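Local structure of beta-d-glucoside glucohydrolase (3ZZ1) at residues Gly147-Gly152 with Ala195-Val200; Val29-Gly34 with Thr290-Ala295; Thr7-Ala12 with Gly228-Val233; Tyr185-Ala190 with Gln684-Pro689. The protein is a secreted family 3 beta-glucosidase of cellulose breakdown that probably hydrolyses terminal, non-reducing beta-D-glucosyl residues with release of beta-D-glucose. All coordinates share one frame; numbering follows the deposited sequence.

How the contacts relate
From the N terminus, helix 8-20 opens contact 3 and helix 25-32 opens contact 2. Contact 1 closes its loop between helix 134-150 and the approach to strand 199-202, with the first half of contact 4 (185-190) falling inside. Residues 228-233 then close contact 3 and 290-295 close contact 2, so these two loops cross, and contact 1 is nested in both. Contact 4 waits until 684-689 and crosses all three. Contacts 2 and 3 fasten helices 25-32 and 8-20 to helix 282-298 and to the loop before strand 232-235; contact 1, touching both, joins two parts within the TIM-barrel-like domain, and contact 4 joins that domain to the fibronectin type III-like one.

Contact 1: residues Gly147-Gly152 with Ala195-Val200; sequences GIQSVG and ANVASV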
loop_
_atom_site.group_PDB
_atom_site.type_symbol
_atom_site.label_atom_id
_atom_site.label_comp_id
_atom_site.label_asym_id
_atom_site.label_seq_id
_atom_site.Cartn_x
_atom_site.Cartn_y
_atom_site.Cartn_z
ATOM N N GLY A 147 0.533 13.442 4.892
ATOM C CA GLY A 147 -0.900 13.697 5.001
ATOM C C GLY A 147 -1.466 13.415 6.382
ATOM O O GLY A 147 -2.067 14.300 6.997
ATOM N N ILE A 148 -1.275 12.187 6.866
ATOM C CA ILE A 148 -1.762 11.781 8.188
ATOM C C ILE A 148 -1.216 12.705 9.276
ATOM O O ILE A 148 -1.983 13.261 10.069
ATOM C CB ILE A 148 -1.399 10.307 8.531
ATOM C CG1 ILE A 148 -2.083 9.331 7.569
ATOM C CG2 ILE A 148 -1.786 9.963 9.981
ATOM C CD1 ILE A 148 -1.426 7.946 7.531
ATOM N N GLN A 149 0.105 12.881 9.299
ATOM C CA GLN A 149 0.760 13.586 10.409
ATOM C C GLN A 149 0.611 15.109 10.377
ATOM O O GLN A 149 0.805 15.771 11.396
ATOM C CB GLN A 149 2.225 13.148 10.551
ATOM C CG GLN A 149 2.371 11.637 10.790
ATOM C CD GLN A 149 3.750 11.211 11.283
ATOM O OE1 GLN A 149 4.735 11.942 11.152
ATOM N NE2 GLN A 149 3.822 10.012 11.844
ATOM N N SER A 150 0.228 15.662 9.230
ATOM C CA SER A 150 -0.055 17.101 9.133
ATOM C C SER A 150 -1.268 17.480 9.986
ATOM O O SER A 150 -1.428 18.640 10.371
ATOM C CB SER A 150 -0.321 17.505 7.685
ATOM O OG SER A 150 -1.604 17.059 7.277
ATOM N N VAL A 151 -2.112 16.484 10.258
ATOM C CA VAL A 151 -3.336 16.643 11.040
ATOM C C VAL A 151 -3.038 16.547 12.537
ATOM O O VAL A 151 -3.826 17.001 13.367
ATOM C CB VAL A 151 -4.392 15.575 10.628
ATOM C CG1 VAL A 151 -5.633 15.637 11.525
ATOM C CG2 VAL A 151 -4.776 15.751 9.169
ATOM N N GLY A 152 -1.894 15.962 12.876
ATOM C CA GLY A 152 -1.482 15.834 14.270
ATOM C C GLY A 152 -1.778 14.449 14.806
ATOM O O GLY A 152 -2.082 14.275 15.992
ATOM N N ALA A 195 9.948 10.857 6.004
ATOM C CA ALA A 195 8.701 11.611 6.110
ATOM C C ALA A 195 8.364 11.892 7.570
ATOM O O ALA A 195 7.289 12.402 7.875
ATOM C CB ALA A 195 7.552 10.848 5.427
ATOM N N ASN A 196 9.300 11.558 8.459
ATOM C CA ASN A 196 9.148 11.702 9.911
ATOM C C ASN A 196 8.048 10.830 10.509
ATOM O O ASN A 196 7.359 11.257 11.435
ATOM C CB ASN A 196 8.939 13.169 10.319
ATOM C CG ASN A 196 10.144 14.039 10.021
ATOM O OD1 ASN A 196 11.290 13.597 10.113
ATOM N ND2 ASN A 196 9.887 15.291 9.663
ATOM N N VAL A 197 7.894 9.607 10.000
ATOM C CA VAL A 197 6.915 8.684 10.568
ATOM C C VAL A 197 7.198 8.574 12.062
ATOM O O VAL A 197 8.358 8.582 12.483
ATOM C CB VAL A 197 6.894 7.293 9.854
ATOM C CG1 VAL A 197 8.100 6.425 10.241
ATOM C CG2 VAL A 197 5.581 6.556 10.134
ATOM N N ALA A 198 6.130 8.527 12.852
ATOM C CA ALA A 198 6.235 8.529 14.304
ATOM C C ALA A 198 6.680 7.170 14.807
ATOM O O ALA A 198 7.518 7.069 15.711
ATOM C CB ALA A 198 4.895 8.897 14.920
ATOM N N SER A 199 6.122 6.128 14.195
ATOM C CA SER A 199 6.329 4.764 14.645
ATOM C C SER A 199 6.477 3.777 13.490
ATOM O O SER A 199 6.090 4.061 12.350
ATOM C CB SER A 199 5.171 4.337 15.551
ATOM O OG SER A 199 5.404 3.058 16.107
ATOM N N VAL A 200 7.038 2.617 13.812
ATOM C CA VAL A 200 7.211 1.515 12.896
ATOM C C VAL A 200 6.751 0.283 13.658
ATOM O O VAL A 200 7.036 0.148 14.847
ATOM C CB VAL A 200 8.693 1.377 12.471
ATOM C CG1 VAL A 200 8.935 0.076 11.732
ATOM C CG2 VAL A 200 9.127 2.577 11.612
#
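Gln149, near the C-terminal end of helix 134-150, stretches across to the backbone of Asn196 and Ala198 in the turn that leads from helix 178-194 into strand 199-202, an alpha-to-beta connection of the TIM-barrel-like family 3 domain. Its CB points at that turn. CG lies beside the backbone N (chi1 -58°) and the chain runs on extended, bringing the amide alongside the peptide units that flank Val197; CD lies 3.6 Å from Asn196 O. Modelled OE1 is 2.7 Å from Asn196 O and NE2 2.9 Å from Ala198 N, which sets acceptor against acceptor and donor against donor, so the amide is probably turned over; reversed, both may be hydrogen bonds. A leucine in place of Gln149 would probably leave Asn196 O and Ala198 N facing hydrocarbon, without that possible polar partner. The two opposing residues orient differently: the CB of Ala198 points toward the glutamine, whereas the end of the Asn196 side chain leads away. Asn196, with a phi of 64°, is the C-prime residue of a Schellman motif that finishes helix 178-194. Behind Gln149, Ser150 OG bonds to Gly147 O at 2.8 Å, 28° out of the carbonyl plane.

Contact 2: residues Val29-Gly34 with Thr290-Ala295; sequences VGIVSG and TRILAA
Ile31 and Ile292 share one first torsion, with CG1 anti to the carbonyl carbon (chi1 -67° and -62°), which turns each CG2 away from its own backbone N and lets the two methyls meet, Ile31 CG2 to Ile292 CG2 at 3.8 Å. This is helix-to-helix packing: the end of N-terminal helix 25-32 leans on helix 282-298 of the TIM-barrel-like family 3 domain. The isoleucines slide past each other in opposite directions, and these two residues account for most of the 173 Å² buried here.

Around this pair the neighbours meet at steeper angles. Val32 crosses Ile292 at about a right angle, presenting the CG1 that is anti to its carbonyl carbon, 3.7 Å from Ile292 CD1. That same CD1 also comes to 3.9 Å from Ile31 O. Leu293 bends the end of its chain inward and crosses Ile31 nearly perpendicularly, with Leu293 CD2 at 4.1 Å from Ile31 CD1. All four touching residues are buried, and no hydrogen bond spans the two segments; the join is made almost entirely by aliphatic branches. Tyr54 and Tyr232 also lie against Ile292, while Val289 touches both Ile31 and Val32. Just past the end of helix 25-32, Ser33 OG bonds to Gly268 N as well as back to Val29 O, the latter at 2.6 Å with a C=O...OG angle of 147°.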
loop_
_atom_site.group_PDB
_atom_site.type_symbol
_atom_site.label_atom_id
_atom_site.label_comp_id
_atom_site.label_asym_id
_atom_site.label_seq_id
_atom_site.Cartn_x
_atom_site.Cartn_y
_atom_site.Cartn_z
ATOM N N VAL A 29 7.591 2.178 32.480
ATOM C CA VAL A 29 7.116 0.836 32.144
ATOM C C VAL A 29 5.672 0.886 31.635
ATOM O O VAL A 29 5.309 0.150 30.723
ATOM C CB VAL A 29 7.282 -0.149 33.335
ATOM C CG1 VAL A 29 6.512 -1.440 33.105
ATOM C CG2 VAL A 29 8.761 -0.458 33.563
ATOM N N GLY A 30 4.870 1.774 32.213
ATOM C CA GLY A 30 3.485 1.971 31.783
ATOM C C GLY A 30 3.370 2.570 30.388
ATOM O O GLY A 30 2.426 2.270 29.653
ATOM N N ILE A 31 4.335 3.415 30.027
ATOM C CA ILE A 31 4.374 4.058 28.711
ATOM C C ILE A 31 4.714 3.069 27.584
ATOM O O ILE A 31 4.178 3.174 26.475
ATOM C CB ILE A 31 5.350 5.278 28.712
ATOM C CG1 ILE A 31 4.799 6.393 29.619
ATOM C CG2 ILE A 31 5.585 5.814 27.290
ATOM C CD1 ILE A 31 5.720 7.594 29.792
ATOM N N VAL A 32 5.581 2.104 27.878
ATOM C CA VAL A 32 6.069 1.164 26.868
ATOM C C VAL A 32 5.299 -0.162 26.823
ATOM O O VAL A 32 5.475 -0.947 25.891
ATOM C CB VAL A 32 7.590 0.876 27.037
ATOM C CG1 VAL A 32 8.371 2.182 27.147
ATOM C CG2 VAL A 32 7.850 -0.006 28.244
ATOM N N SER A 33 4.451 -0.403 27.823
ATOM C CA SER A 33 3.749 -1.679 27.946
ATOM C C SER A 33 2.252 -1.528 27.700
ATOM O O SER A 33 1.571 -0.791 28.417
ATOM C CB SER A 33 3.984 -2.294 29.330
ATOM O OG SER A 33 5.354 -2.265 29.685
ATOM N N GLY A 34 1.751 -2.227 26.684
ATOM C CA GLY A 34 0.315 -2.312 26.427
ATOM C C GLY A 34 -0.436 -2.951 27.587
ATOM O O GLY A 34 0.073 -3.870 28.239
ATOM N N THR A 290 11.770 8.060 25.507
ATOM C CA THR A 290 12.152 9.222 24.705
ATOM C C THR A 290 11.542 9.158 23.304
ATOM O O THR A 290 10.923 10.112 22.855
ATOM C CB THR A 290 13.681 9.360 24.601
ATOM O OG1 THR A 290 14.241 9.396 25.919
ATOM C CG2 THR A 290 14.058 10.632 23.845
ATOM N N ARG A 291 11.704 8.020 22.638
ATOM C CA ARG A 291 11.162 7.809 21.299
ATOM C C ARG A 291 9.630 7.925 21.259
ATOM O O ARG A 291 9.075 8.574 20.365
ATOM C CB ARG A 291 11.635 6.457 20.752
ATOM C CG ARG A 291 13.146 6.391 20.548
ATOM C CD ARG A 291 13.624 5.006 20.160
ATOM N NE ARG A 291 15.044 5.014 19.819
ATOM C CZ ARG A 291 15.536 5.284 18.609
ATOM N NH1 ARG A 291 14.722 5.565 17.600
ATOM N NH2 ARG A 291 16.850 5.263 18.404
ATOM N N ILE A 292 8.963 7.322 22.244
ATOM C CA ILE A 292 7.495 7.345 22.336
ATOM C C ILE A 292 6.974 8.754 22.640
ATOM O O ILE A 292 6.075 9.251 21.952
ATOM C CB ILE A 292 6.951 6.324 23.381
ATOM C CG1 ILE A 292 7.321 4.894 22.984
ATOM C CG2 ILE A 292 5.441 6.436 23.515
ATOM C CD1 ILE A 292 7.217 3.882 24.129
ATOM N N LEU A 293 7.542 9.396 23.661
ATOM C CA LEU A 293 7.170 10.775 24.005
ATOM C C LEU A 293 7.521 11.777 22.903
ATOM O O LEU A 293 6.782 12.736 22.683
ATOM C CB LEU A 293 7.799 11.210 25.330
ATOM C CG LEU A 293 7.389 10.481 26.614
ATOM C CD1 LEU A 293 8.075 11.128 27.804
ATOM C CD2 LEU A 293 5.879 10.451 26.802
ATOM N N ALA A 294 8.641 11.557 22.213
ATOM C CA ALA A 294 9.036 12.433 21.108
ATOM C C ALA A 294 8.012 12.418 19.980
ATOM O O ALA A 294 7.754 13.449 19.373
ATOM C CB ALA A 294 10.402 12.057 20.580
ATOM N N ALA A 295 7.440 11.247 19.709
ATOM C CA ALA A 295 6.427 11.087 18.665
ATOM C C ALA A 295 5.155 11.841 19.029
ATOM O O ALA A 295 4.480 12.406 18.163
ATOM C CB ALA A 295 6.125 9.609 18.444
#

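Contact 3: residues Thr7-Ala12 with Gly228-Val233; sequences TPWGTA and GFPGYV
A proline-tryptophan CH-pi contact joins the start of helix 8-20 to the loop that enters strand 232-235, the parallel neighbour of strand 199-202 in the TIM-barrel-like family 3 domain: Trp9 lays its indole over Pro230. Pro230 CG stands 3.5 Å from the centroid of the five-membered ring and 7° off its normal, hence squarely over that ring. Relative to the whole indole the same atom is displaced toward the rim, and Pro230 CB fills the adjacent position, 3.6 Å from Trp9 CD2. The two side chains cross at about a right angle.

Further along the ring, Gly231 continues the cover, its CA 3.5 Å from Trp9 CH2 and its N over the same face as the proline. A side chain at Gly231 would be squeezed from two directions: a CB would lie 3.3 Å from Trp9 CH2 and only 2.7 Å from Phe229 CZ. The Phe229 ring in turn turns a face to the Gly231 backbone, with Gly231 N lying 3.5 Å above its plane, near the centre. Trp9 is carried by a capped helix start, since Thr7 OG1 accepts from Gly10 N at 3.3 Å (N-H...O angle 148°).

No hydrogen bond crosses between the segments, but the polar backbone of the loop is served by others: Tyr13 OH pairs with Pro230 O, and Arg291 NH1 with both Phe229 O and Gly231 O. These carbonyls have partners of their own, and what the loop presents to the electron-rich indole is mainly C-H surface, so the contact is apolar, dispersion together with the CH-pi contact of Pro230 CG.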
loop_
_atom_site.group_PDB
_atom_site.type_symbol
_atom_site.label_atom_id
_atom_site.label_comp_id
_atom_site.label_asym_id
_atom_site.label_seq_id
_atom_site.Cartn_x
_atom_site.Cartn_y
_atom_site.Cartn_z
ATOM N N THR A 7 15.195 20.901 13.753
ATOM C CA THR A 7 14.296 20.079 12.946
ATOM C C THR A 7 13.126 19.612 13.815
ATOM O O THR A 7 13.232 19.611 15.045
ATOM C CB THR A 7 15.019 18.852 12.322
ATOM O OG1 THR A 7 15.428 17.947 13.358
ATOM C CG2 THR A 7 16.233 19.279 11.487
ATOM N N PRO A 8 11.997 19.228 13.187
ATOM C CA PRO A 8 10.853 18.770 13.975
ATOM C C PRO A 8 11.191 17.666 14.997
ATOM O O PRO A 8 10.748 17.750 16.142
ATOM C CB PRO A 8 9.875 18.277 12.905
ATOM C CG PRO A 8 10.157 19.173 11.738
ATOM C CD PRO A 8 11.654 19.354 11.753
ATOM N N TRP A 9 11.976 16.667 14.600
ATOM C CA TRP A 9 12.381 15.589 15.517
ATOM C C TRP A 9 13.333 16.066 16.612
ATOM O O TRP A 9 13.297 15.557 17.736
ATOM C CB TRP A 9 13.035 14.432 14.760
ATOM C CG TRP A 9 12.094 13.352 14.290
ATOM C CD1 TRP A 9 11.860 12.990 13.000
ATOM C CD2 TRP A 9 11.291 12.479 15.104
ATOM N NE1 TRP A 9 10.961 11.950 12.952
ATOM C CE2 TRP A 9 10.592 11.620 14.228
ATOM C CE3 TRP A 9 11.094 12.341 16.485
ATOM C CZ2 TRP A 9 9.706 10.637 14.684
ATOM C CZ3 TRP A 9 10.207 11.363 16.938
ATOM C CH2 TRP A 9 9.526 10.526 16.037
ATOM N N GLY A 10 14.191 17.027 16.272
ATOM C CA GLY A 10 15.154 17.594 17.219
ATOM C C GLY A 10 14.478 18.309 18.371
ATOM O O GLY A 10 14.841 18.119 19.534
ATOM N N THR A 11 13.483 19.126 18.037
ATOM C CA THR A 11 12.695 19.864 19.021
ATOM C C THR A 11 11.821 18.914 19.838
ATOM O O THR A 11 11.672 19.096 21.048
ATOM C CB THR A 11 11.847 20.968 18.344
ATOM O OG1 THR A 11 12.719 21.860 17.635
ATOM C CG2 THR A 11 11.036 21.768 19.374
ATOM N N ALA A 12 11.265 17.897 19.177
ATOM C CA ALA A 12 10.481 16.865 19.860
ATOM C C ALA A 12 11.336 16.122 20.880
ATOM O O ALA A 12 10.864 15.781 21.969
ATOM C CB ALA A 12 9.886 15.893 18.857
ATOM N N GLY A 228 18.392 6.262 10.589
ATOM C CA GLY A 228 18.277 7.385 11.522
ATOM C C GLY A 228 16.880 7.641 12.060
ATOM O O GLY A 228 16.497 8.786 12.261
ATOM N N PHE A 229 16.126 6.569 12.288
ATOM C CA PHE A 229 14.755 6.641 12.802
ATOM C C PHE A 229 14.739 7.082 14.271
ATOM O O PHE A 229 15.297 6.394 15.129
ATOM C CB PHE A 229 14.068 5.276 12.634
ATOM C CG PHE A 229 12.649 5.223 13.132
ATOM C CD1 PHE A 229 11.690 6.128 12.671
ATOM C CD2 PHE A 229 12.259 4.236 14.035
ATOM C CE1 PHE A 229 10.378 6.060 13.123
ATOM C CE2 PHE A 229 10.951 4.163 14.487
ATOM C CZ PHE A 229 10.010 5.075 14.030
ATOM N N PRO A 230 14.115 8.238 14.559
ATOM C CA PRO A 230 14.073 8.731 15.936
ATOM C C PRO A 230 12.818 8.312 16.706
ATOM O O PRO A 230 12.733 8.563 17.908
ATOM C CB PRO A 230 14.103 10.260 15.761
ATOM C CG PRO A 230 14.178 10.505 14.237
ATOM C CD PRO A 230 13.638 9.263 13.620
ATOM N N GLY A 231 11.861 7.683 16.021
ATOM C CA GLY A 231 10.603 7.252 16.650
ATOM C C GLY A 231 10.665 5.888 17.316
ATOM O O GLY A 231 11.752 5.364 17.575
ATOM N N TYR A 232 9.498 5.301 17.576
ATOM C CA TYR A 232 9.425 4.054 18.345
ATOM C C TYR A 232 8.951 2.842 17.552
ATOM O O TYR A 232 8.127 2.959 16.638
ATOM C CB TYR A 232 8.574 4.232 19.612
ATOM C CG TYR A 232 7.102 4.537 19.380
ATOM C CD1 TYR A 232 6.666 5.846 19.168
ATOM C CD2 TYR A 232 6.145 3.520 19.397
ATOM C CE1 TYR A 232 5.320 6.134 18.960
ATOM C CE2 TYR A 232 4.789 3.798 19.189
ATOM C CZ TYR A 232 4.385 5.111 18.979
ATOM O OH TYR A 232 3.057 5.402 18.772
ATOM N N VAL A 233 9.482 1.678 17.928
ATOM C CA VAL A 233 9.102 0.403 17.335
ATOM C C VAL A 233 8.104 -0.314 18.237
ATOM O O VAL A 233 8.394 -0.600 19.407
ATOM C CB VAL A 233 10.329 -0.523 17.112
ATOM C CG1 VAL A 233 9.895 -1.865 16.520
ATOM C CG2 VAL A 233 11.378 0.158 16.224
#

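Contact 4: residues Tyr185-Ala190 with Gln684-Pro689; sequences YTWPFA and QKWVVP
Trp187 and Trp686 make this contact between them, meeting as an offset edge-to-face pair: the edge of Trp187 is directed to the face of Trp686, with planes at 79° and six-membered-ring centroids 5.5 Å apart. The tight part is small. Trp187 CE3 comes to 3.5 Å from Trp686 CH2, and Trp187 CZ3 sits 3.9 Å from Trp686 CZ3.

Away from this point the segments separate quickly. The nearest CA atoms, those of the same two tryptophans, are 11.1 Å apart, and just 85 Å² is buried, so the indoles alone bridge the gap. Trp187 throws its ring across with CG anti to the backbone N (chi1 178°), from a helix kinked at Pro188 and Phe189; Trp686 answers from strand 685-688 with its CB pointing at the helix. Burial is uneven too: Trp187 is buried, Trp686 keeps some exposure, and Lys685 beside it in the strand lies open to solvent.

Both rings have further partners. Arg674 makes a cation-pi contact with Trp187 and bonds through NH2 to its carbonyl O, while Trp679 meets Trp686 edge-to-face. A serine in place of Trp686 would probably open a gap beside CE3 and CZ3 of Trp187 and leave Trp679 without its ring partner. At the strand's start, Gln684 and Lys685 form a G1 beta bulge opposite Asp680. The whole is an aromatic cluster at a domain interface, joining helix 178-194 of the TIM-barrel-like domain to a strand of the fibronectin type III-like domain.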
loop_
_atom_site.group_PDB
_atom_site.type_symbol
_atom_site.label_atom_id
_atom_site.label_comp_id
_atom_site.label_asym_id
_atom_site.label_seq_id
_atom_site.Cartn_x
_atom_site.Cartn_y
_atom_site.Cartn_z
ATOM N N TYR A 185 13.416 -4.215 -0.009
ATOM C CA TYR A 185 12.403 -4.248 1.047
ATOM C C TYR A 185 12.462 -3.104 2.058
ATOM O O TYR A 185 11.418 -2.582 2.447
ATOM C CB TYR A 185 12.373 -5.625 1.716
ATOM C CG TYR A 185 12.024 -6.696 0.706
ATOM C CD1 TYR A 185 10.708 -6.869 0.278
ATOM C CD2 TYR A 185 13.013 -7.500 0.140
ATOM C CE1 TYR A 185 10.382 -7.831 -0.664
ATOM C CE2 TYR A 185 12.696 -8.466 -0.806
ATOM C CZ TYR A 185 11.375 -8.622 -1.203
ATOM O OH TYR A 185 11.043 -9.567 -2.141
ATOM N N THR A 186 13.663 -2.708 2.466
ATOM C CA THR A 186 13.818 -1.618 3.440
ATOM C C THR A 186 13.582 -0.256 2.791
ATOM O O THR A 186 13.104 0.665 3.444
ATOM C CB THR A 186 15.199 -1.653 4.146
ATOM O OG1 THR A 186 15.415 -2.948 4.712
ATOM C CG2 THR A 186 15.259 -0.632 5.271
ATOM N N TRP A 187 13.908 -0.147 1.502
ATOM C CA TRP A 187 13.759 1.097 0.733
ATOM C C TRP A 187 12.518 1.946 1.087
ATOM O O TRP A 187 12.663 3.133 1.406
ATOM C CB TRP A 187 13.814 0.803 -0.778
ATOM C CG TRP A 187 13.634 2.017 -1.670
ATOM C CD1 TRP A 187 12.489 2.749 -1.843
ATOM C CD2 TRP A 187 14.621 2.615 -2.522
ATOM N NE1 TRP A 187 12.705 3.770 -2.736
ATOM C CE2 TRP A 187 14.004 3.714 -3.169
ATOM C CE3 TRP A 187 15.968 2.337 -2.796
ATOM C CZ2 TRP A 187 14.688 4.533 -4.076
ATOM C CZ3 TRP A 187 16.650 3.152 -3.701
ATOM C CH2 TRP A 187 16.002 4.235 -4.332
ATOM N N PRO A 188 11.300 1.359 1.016
ATOM C CA PRO A 188 10.108 2.174 1.292
ATOM C C PRO A 188 9.953 2.604 2.755
ATOM O O PRO A 188 9.264 3.592 3.033
ATOM C CB PRO A 188 8.950 1.257 0.878
ATOM C CG PRO A 188 9.505 -0.117 0.948
ATOM C CD PRO A 188 10.926 0.022 0.517
ATOM N N PHE A 189 10.570 1.869 3.675
ATOM C CA PHE A 189 10.580 2.263 5.084
ATOM C C PHE A 189 11.476 3.480 5.301
ATOM O O PHE A 189 11.202 4.309 6.177
ATOM C CB PHE A 189 10.996 1.096 5.978
ATOM C CG PHE A 189 9.933 0.046 6.128
ATOM C CD1 PHE A 189 8.975 0.148 7.129
ATOM C CD2 PHE A 189 9.881 -1.047 5.258
ATOM C CE1 PHE A 189 7.986 -0.823 7.269
ATOM C CE2 PHE A 189 8.895 -2.016 5.388
ATOM C CZ PHE A 189 7.948 -1.905 6.400
ATOM N N ALA A 190 12.526 3.602 4.488
ATOM C CA ALA A 190 13.376 4.797 4.512
ATOM C C ALA A 190 12.599 6.050 4.100
ATOM O O ALA A 190 12.744 7.101 4.717
ATOM C CB ALA A 190 14.607 4.616 3.639
ATOM N N GLN A 684 28.367 -1.169 3.842
ATOM C CA GLN A 684 27.053 -0.782 4.395
ATOM C C GLN A 684 26.717 0.674 4.047
ATOM O O GLN A 684 26.399 1.491 4.917
ATOM C CB GLN A 684 26.970 -1.042 5.911
ATOM C CG GLN A 684 27.139 -2.510 6.316
ATOM C CD GLN A 684 25.834 -3.292 6.297
ATOM O OE1 GLN A 684 25.016 -3.194 7.220
ATOM N NE2 GLN A 684 25.648 -4.101 5.259
ATOM N N LYS A 685 26.805 0.984 2.758
ATOM C CA LYS A 685 26.608 2.338 2.266
ATOM C C LYS A 685 25.895 2.325 0.928
ATOM O O LYS A 685 26.045 1.386 0.143
ATOM C CB LYS A 685 27.952 3.060 2.122
ATOM C CG LYS A 685 28.571 3.490 3.444
ATOM C CD LYS A 685 30.035 3.853 3.286
ATOM C CE LYS A 685 30.722 3.956 4.639
ATOM N NZ LYS A 685 30.047 4.952 5.513
ATOM N N TRP A 686 25.117 3.374 0.683
ATOM C CA TRP A 686 24.517 3.607 -0.622
ATOM C C TRP A 686 25.547 4.268 -1.517
ATOM O O TRP A 686 26.154 5.277 -1.145
ATOM C CB TRP A 686 23.285 4.490 -0.492
ATOM C CG TRP A 686 22.094 3.767 0.050
ATOM C CD1 TRP A 686 21.660 3.753 1.344
ATOM C CD2 TRP A 686 21.183 2.947 -0.688
ATOM N NE1 TRP A 686 20.533 2.979 1.457
ATOM C CE2 TRP A 686 20.217 2.473 0.224
ATOM C CE3 TRP A 686 21.084 2.574 -2.034
ATOM C CZ2 TRP A 686 19.166 1.641 -0.165
ATOM C CZ3 TRP A 686 20.043 1.748 -2.422
ATOM C CH2 TRP A 686 19.096 1.291 -1.489
ATOM N N VAL A 687 25.751 3.684 -2.693
ATOM C CA VAL A 687 26.803 4.123 -3.597
ATOM C C VAL A 687 26.214 4.441 -4.967
ATOM O O VAL A 687 25.401 3.677 -5.492
ATOM C CB VAL A 687 27.917 3.042 -3.724
ATOM C CG1 VAL A 687 29.018 3.477 -4.710
ATOM C CG2 VAL A 687 28.522 2.719 -2.345
ATOM N N VAL A 688 26.612 5.581 -5.526
ATOM C CA VAL A 688 26.320 5.908 -6.916
ATOM C C VAL A 688 27.491 5.436 -7.770
ATOM O O VAL A 688 28.604 5.951 -7.633
ATOM C CB VAL A 688 26.119 7.429 -7.131
ATOM C CG1 VAL A 688 25.874 7.732 -8.606
ATOM C CG2 VAL A 688 24.964 7.952 -6.280
ATOM N N PRO A 689 27.254 4.450 -8.652
ATOM C CA PRO A 689 28.329 4.011 -9.546
ATOM C C PRO A 689 28.616 5.046 -10.627
ATOM O O PRO A 689 27.718 5.798 -11.011
ATOM C CB PRO A 689 27.757 2.743 -10.184
ATOM C CG PRO A 689 26.276 2.941 -10.147
ATOM C CD PRO A 689 25.993 3.721 -8.897
#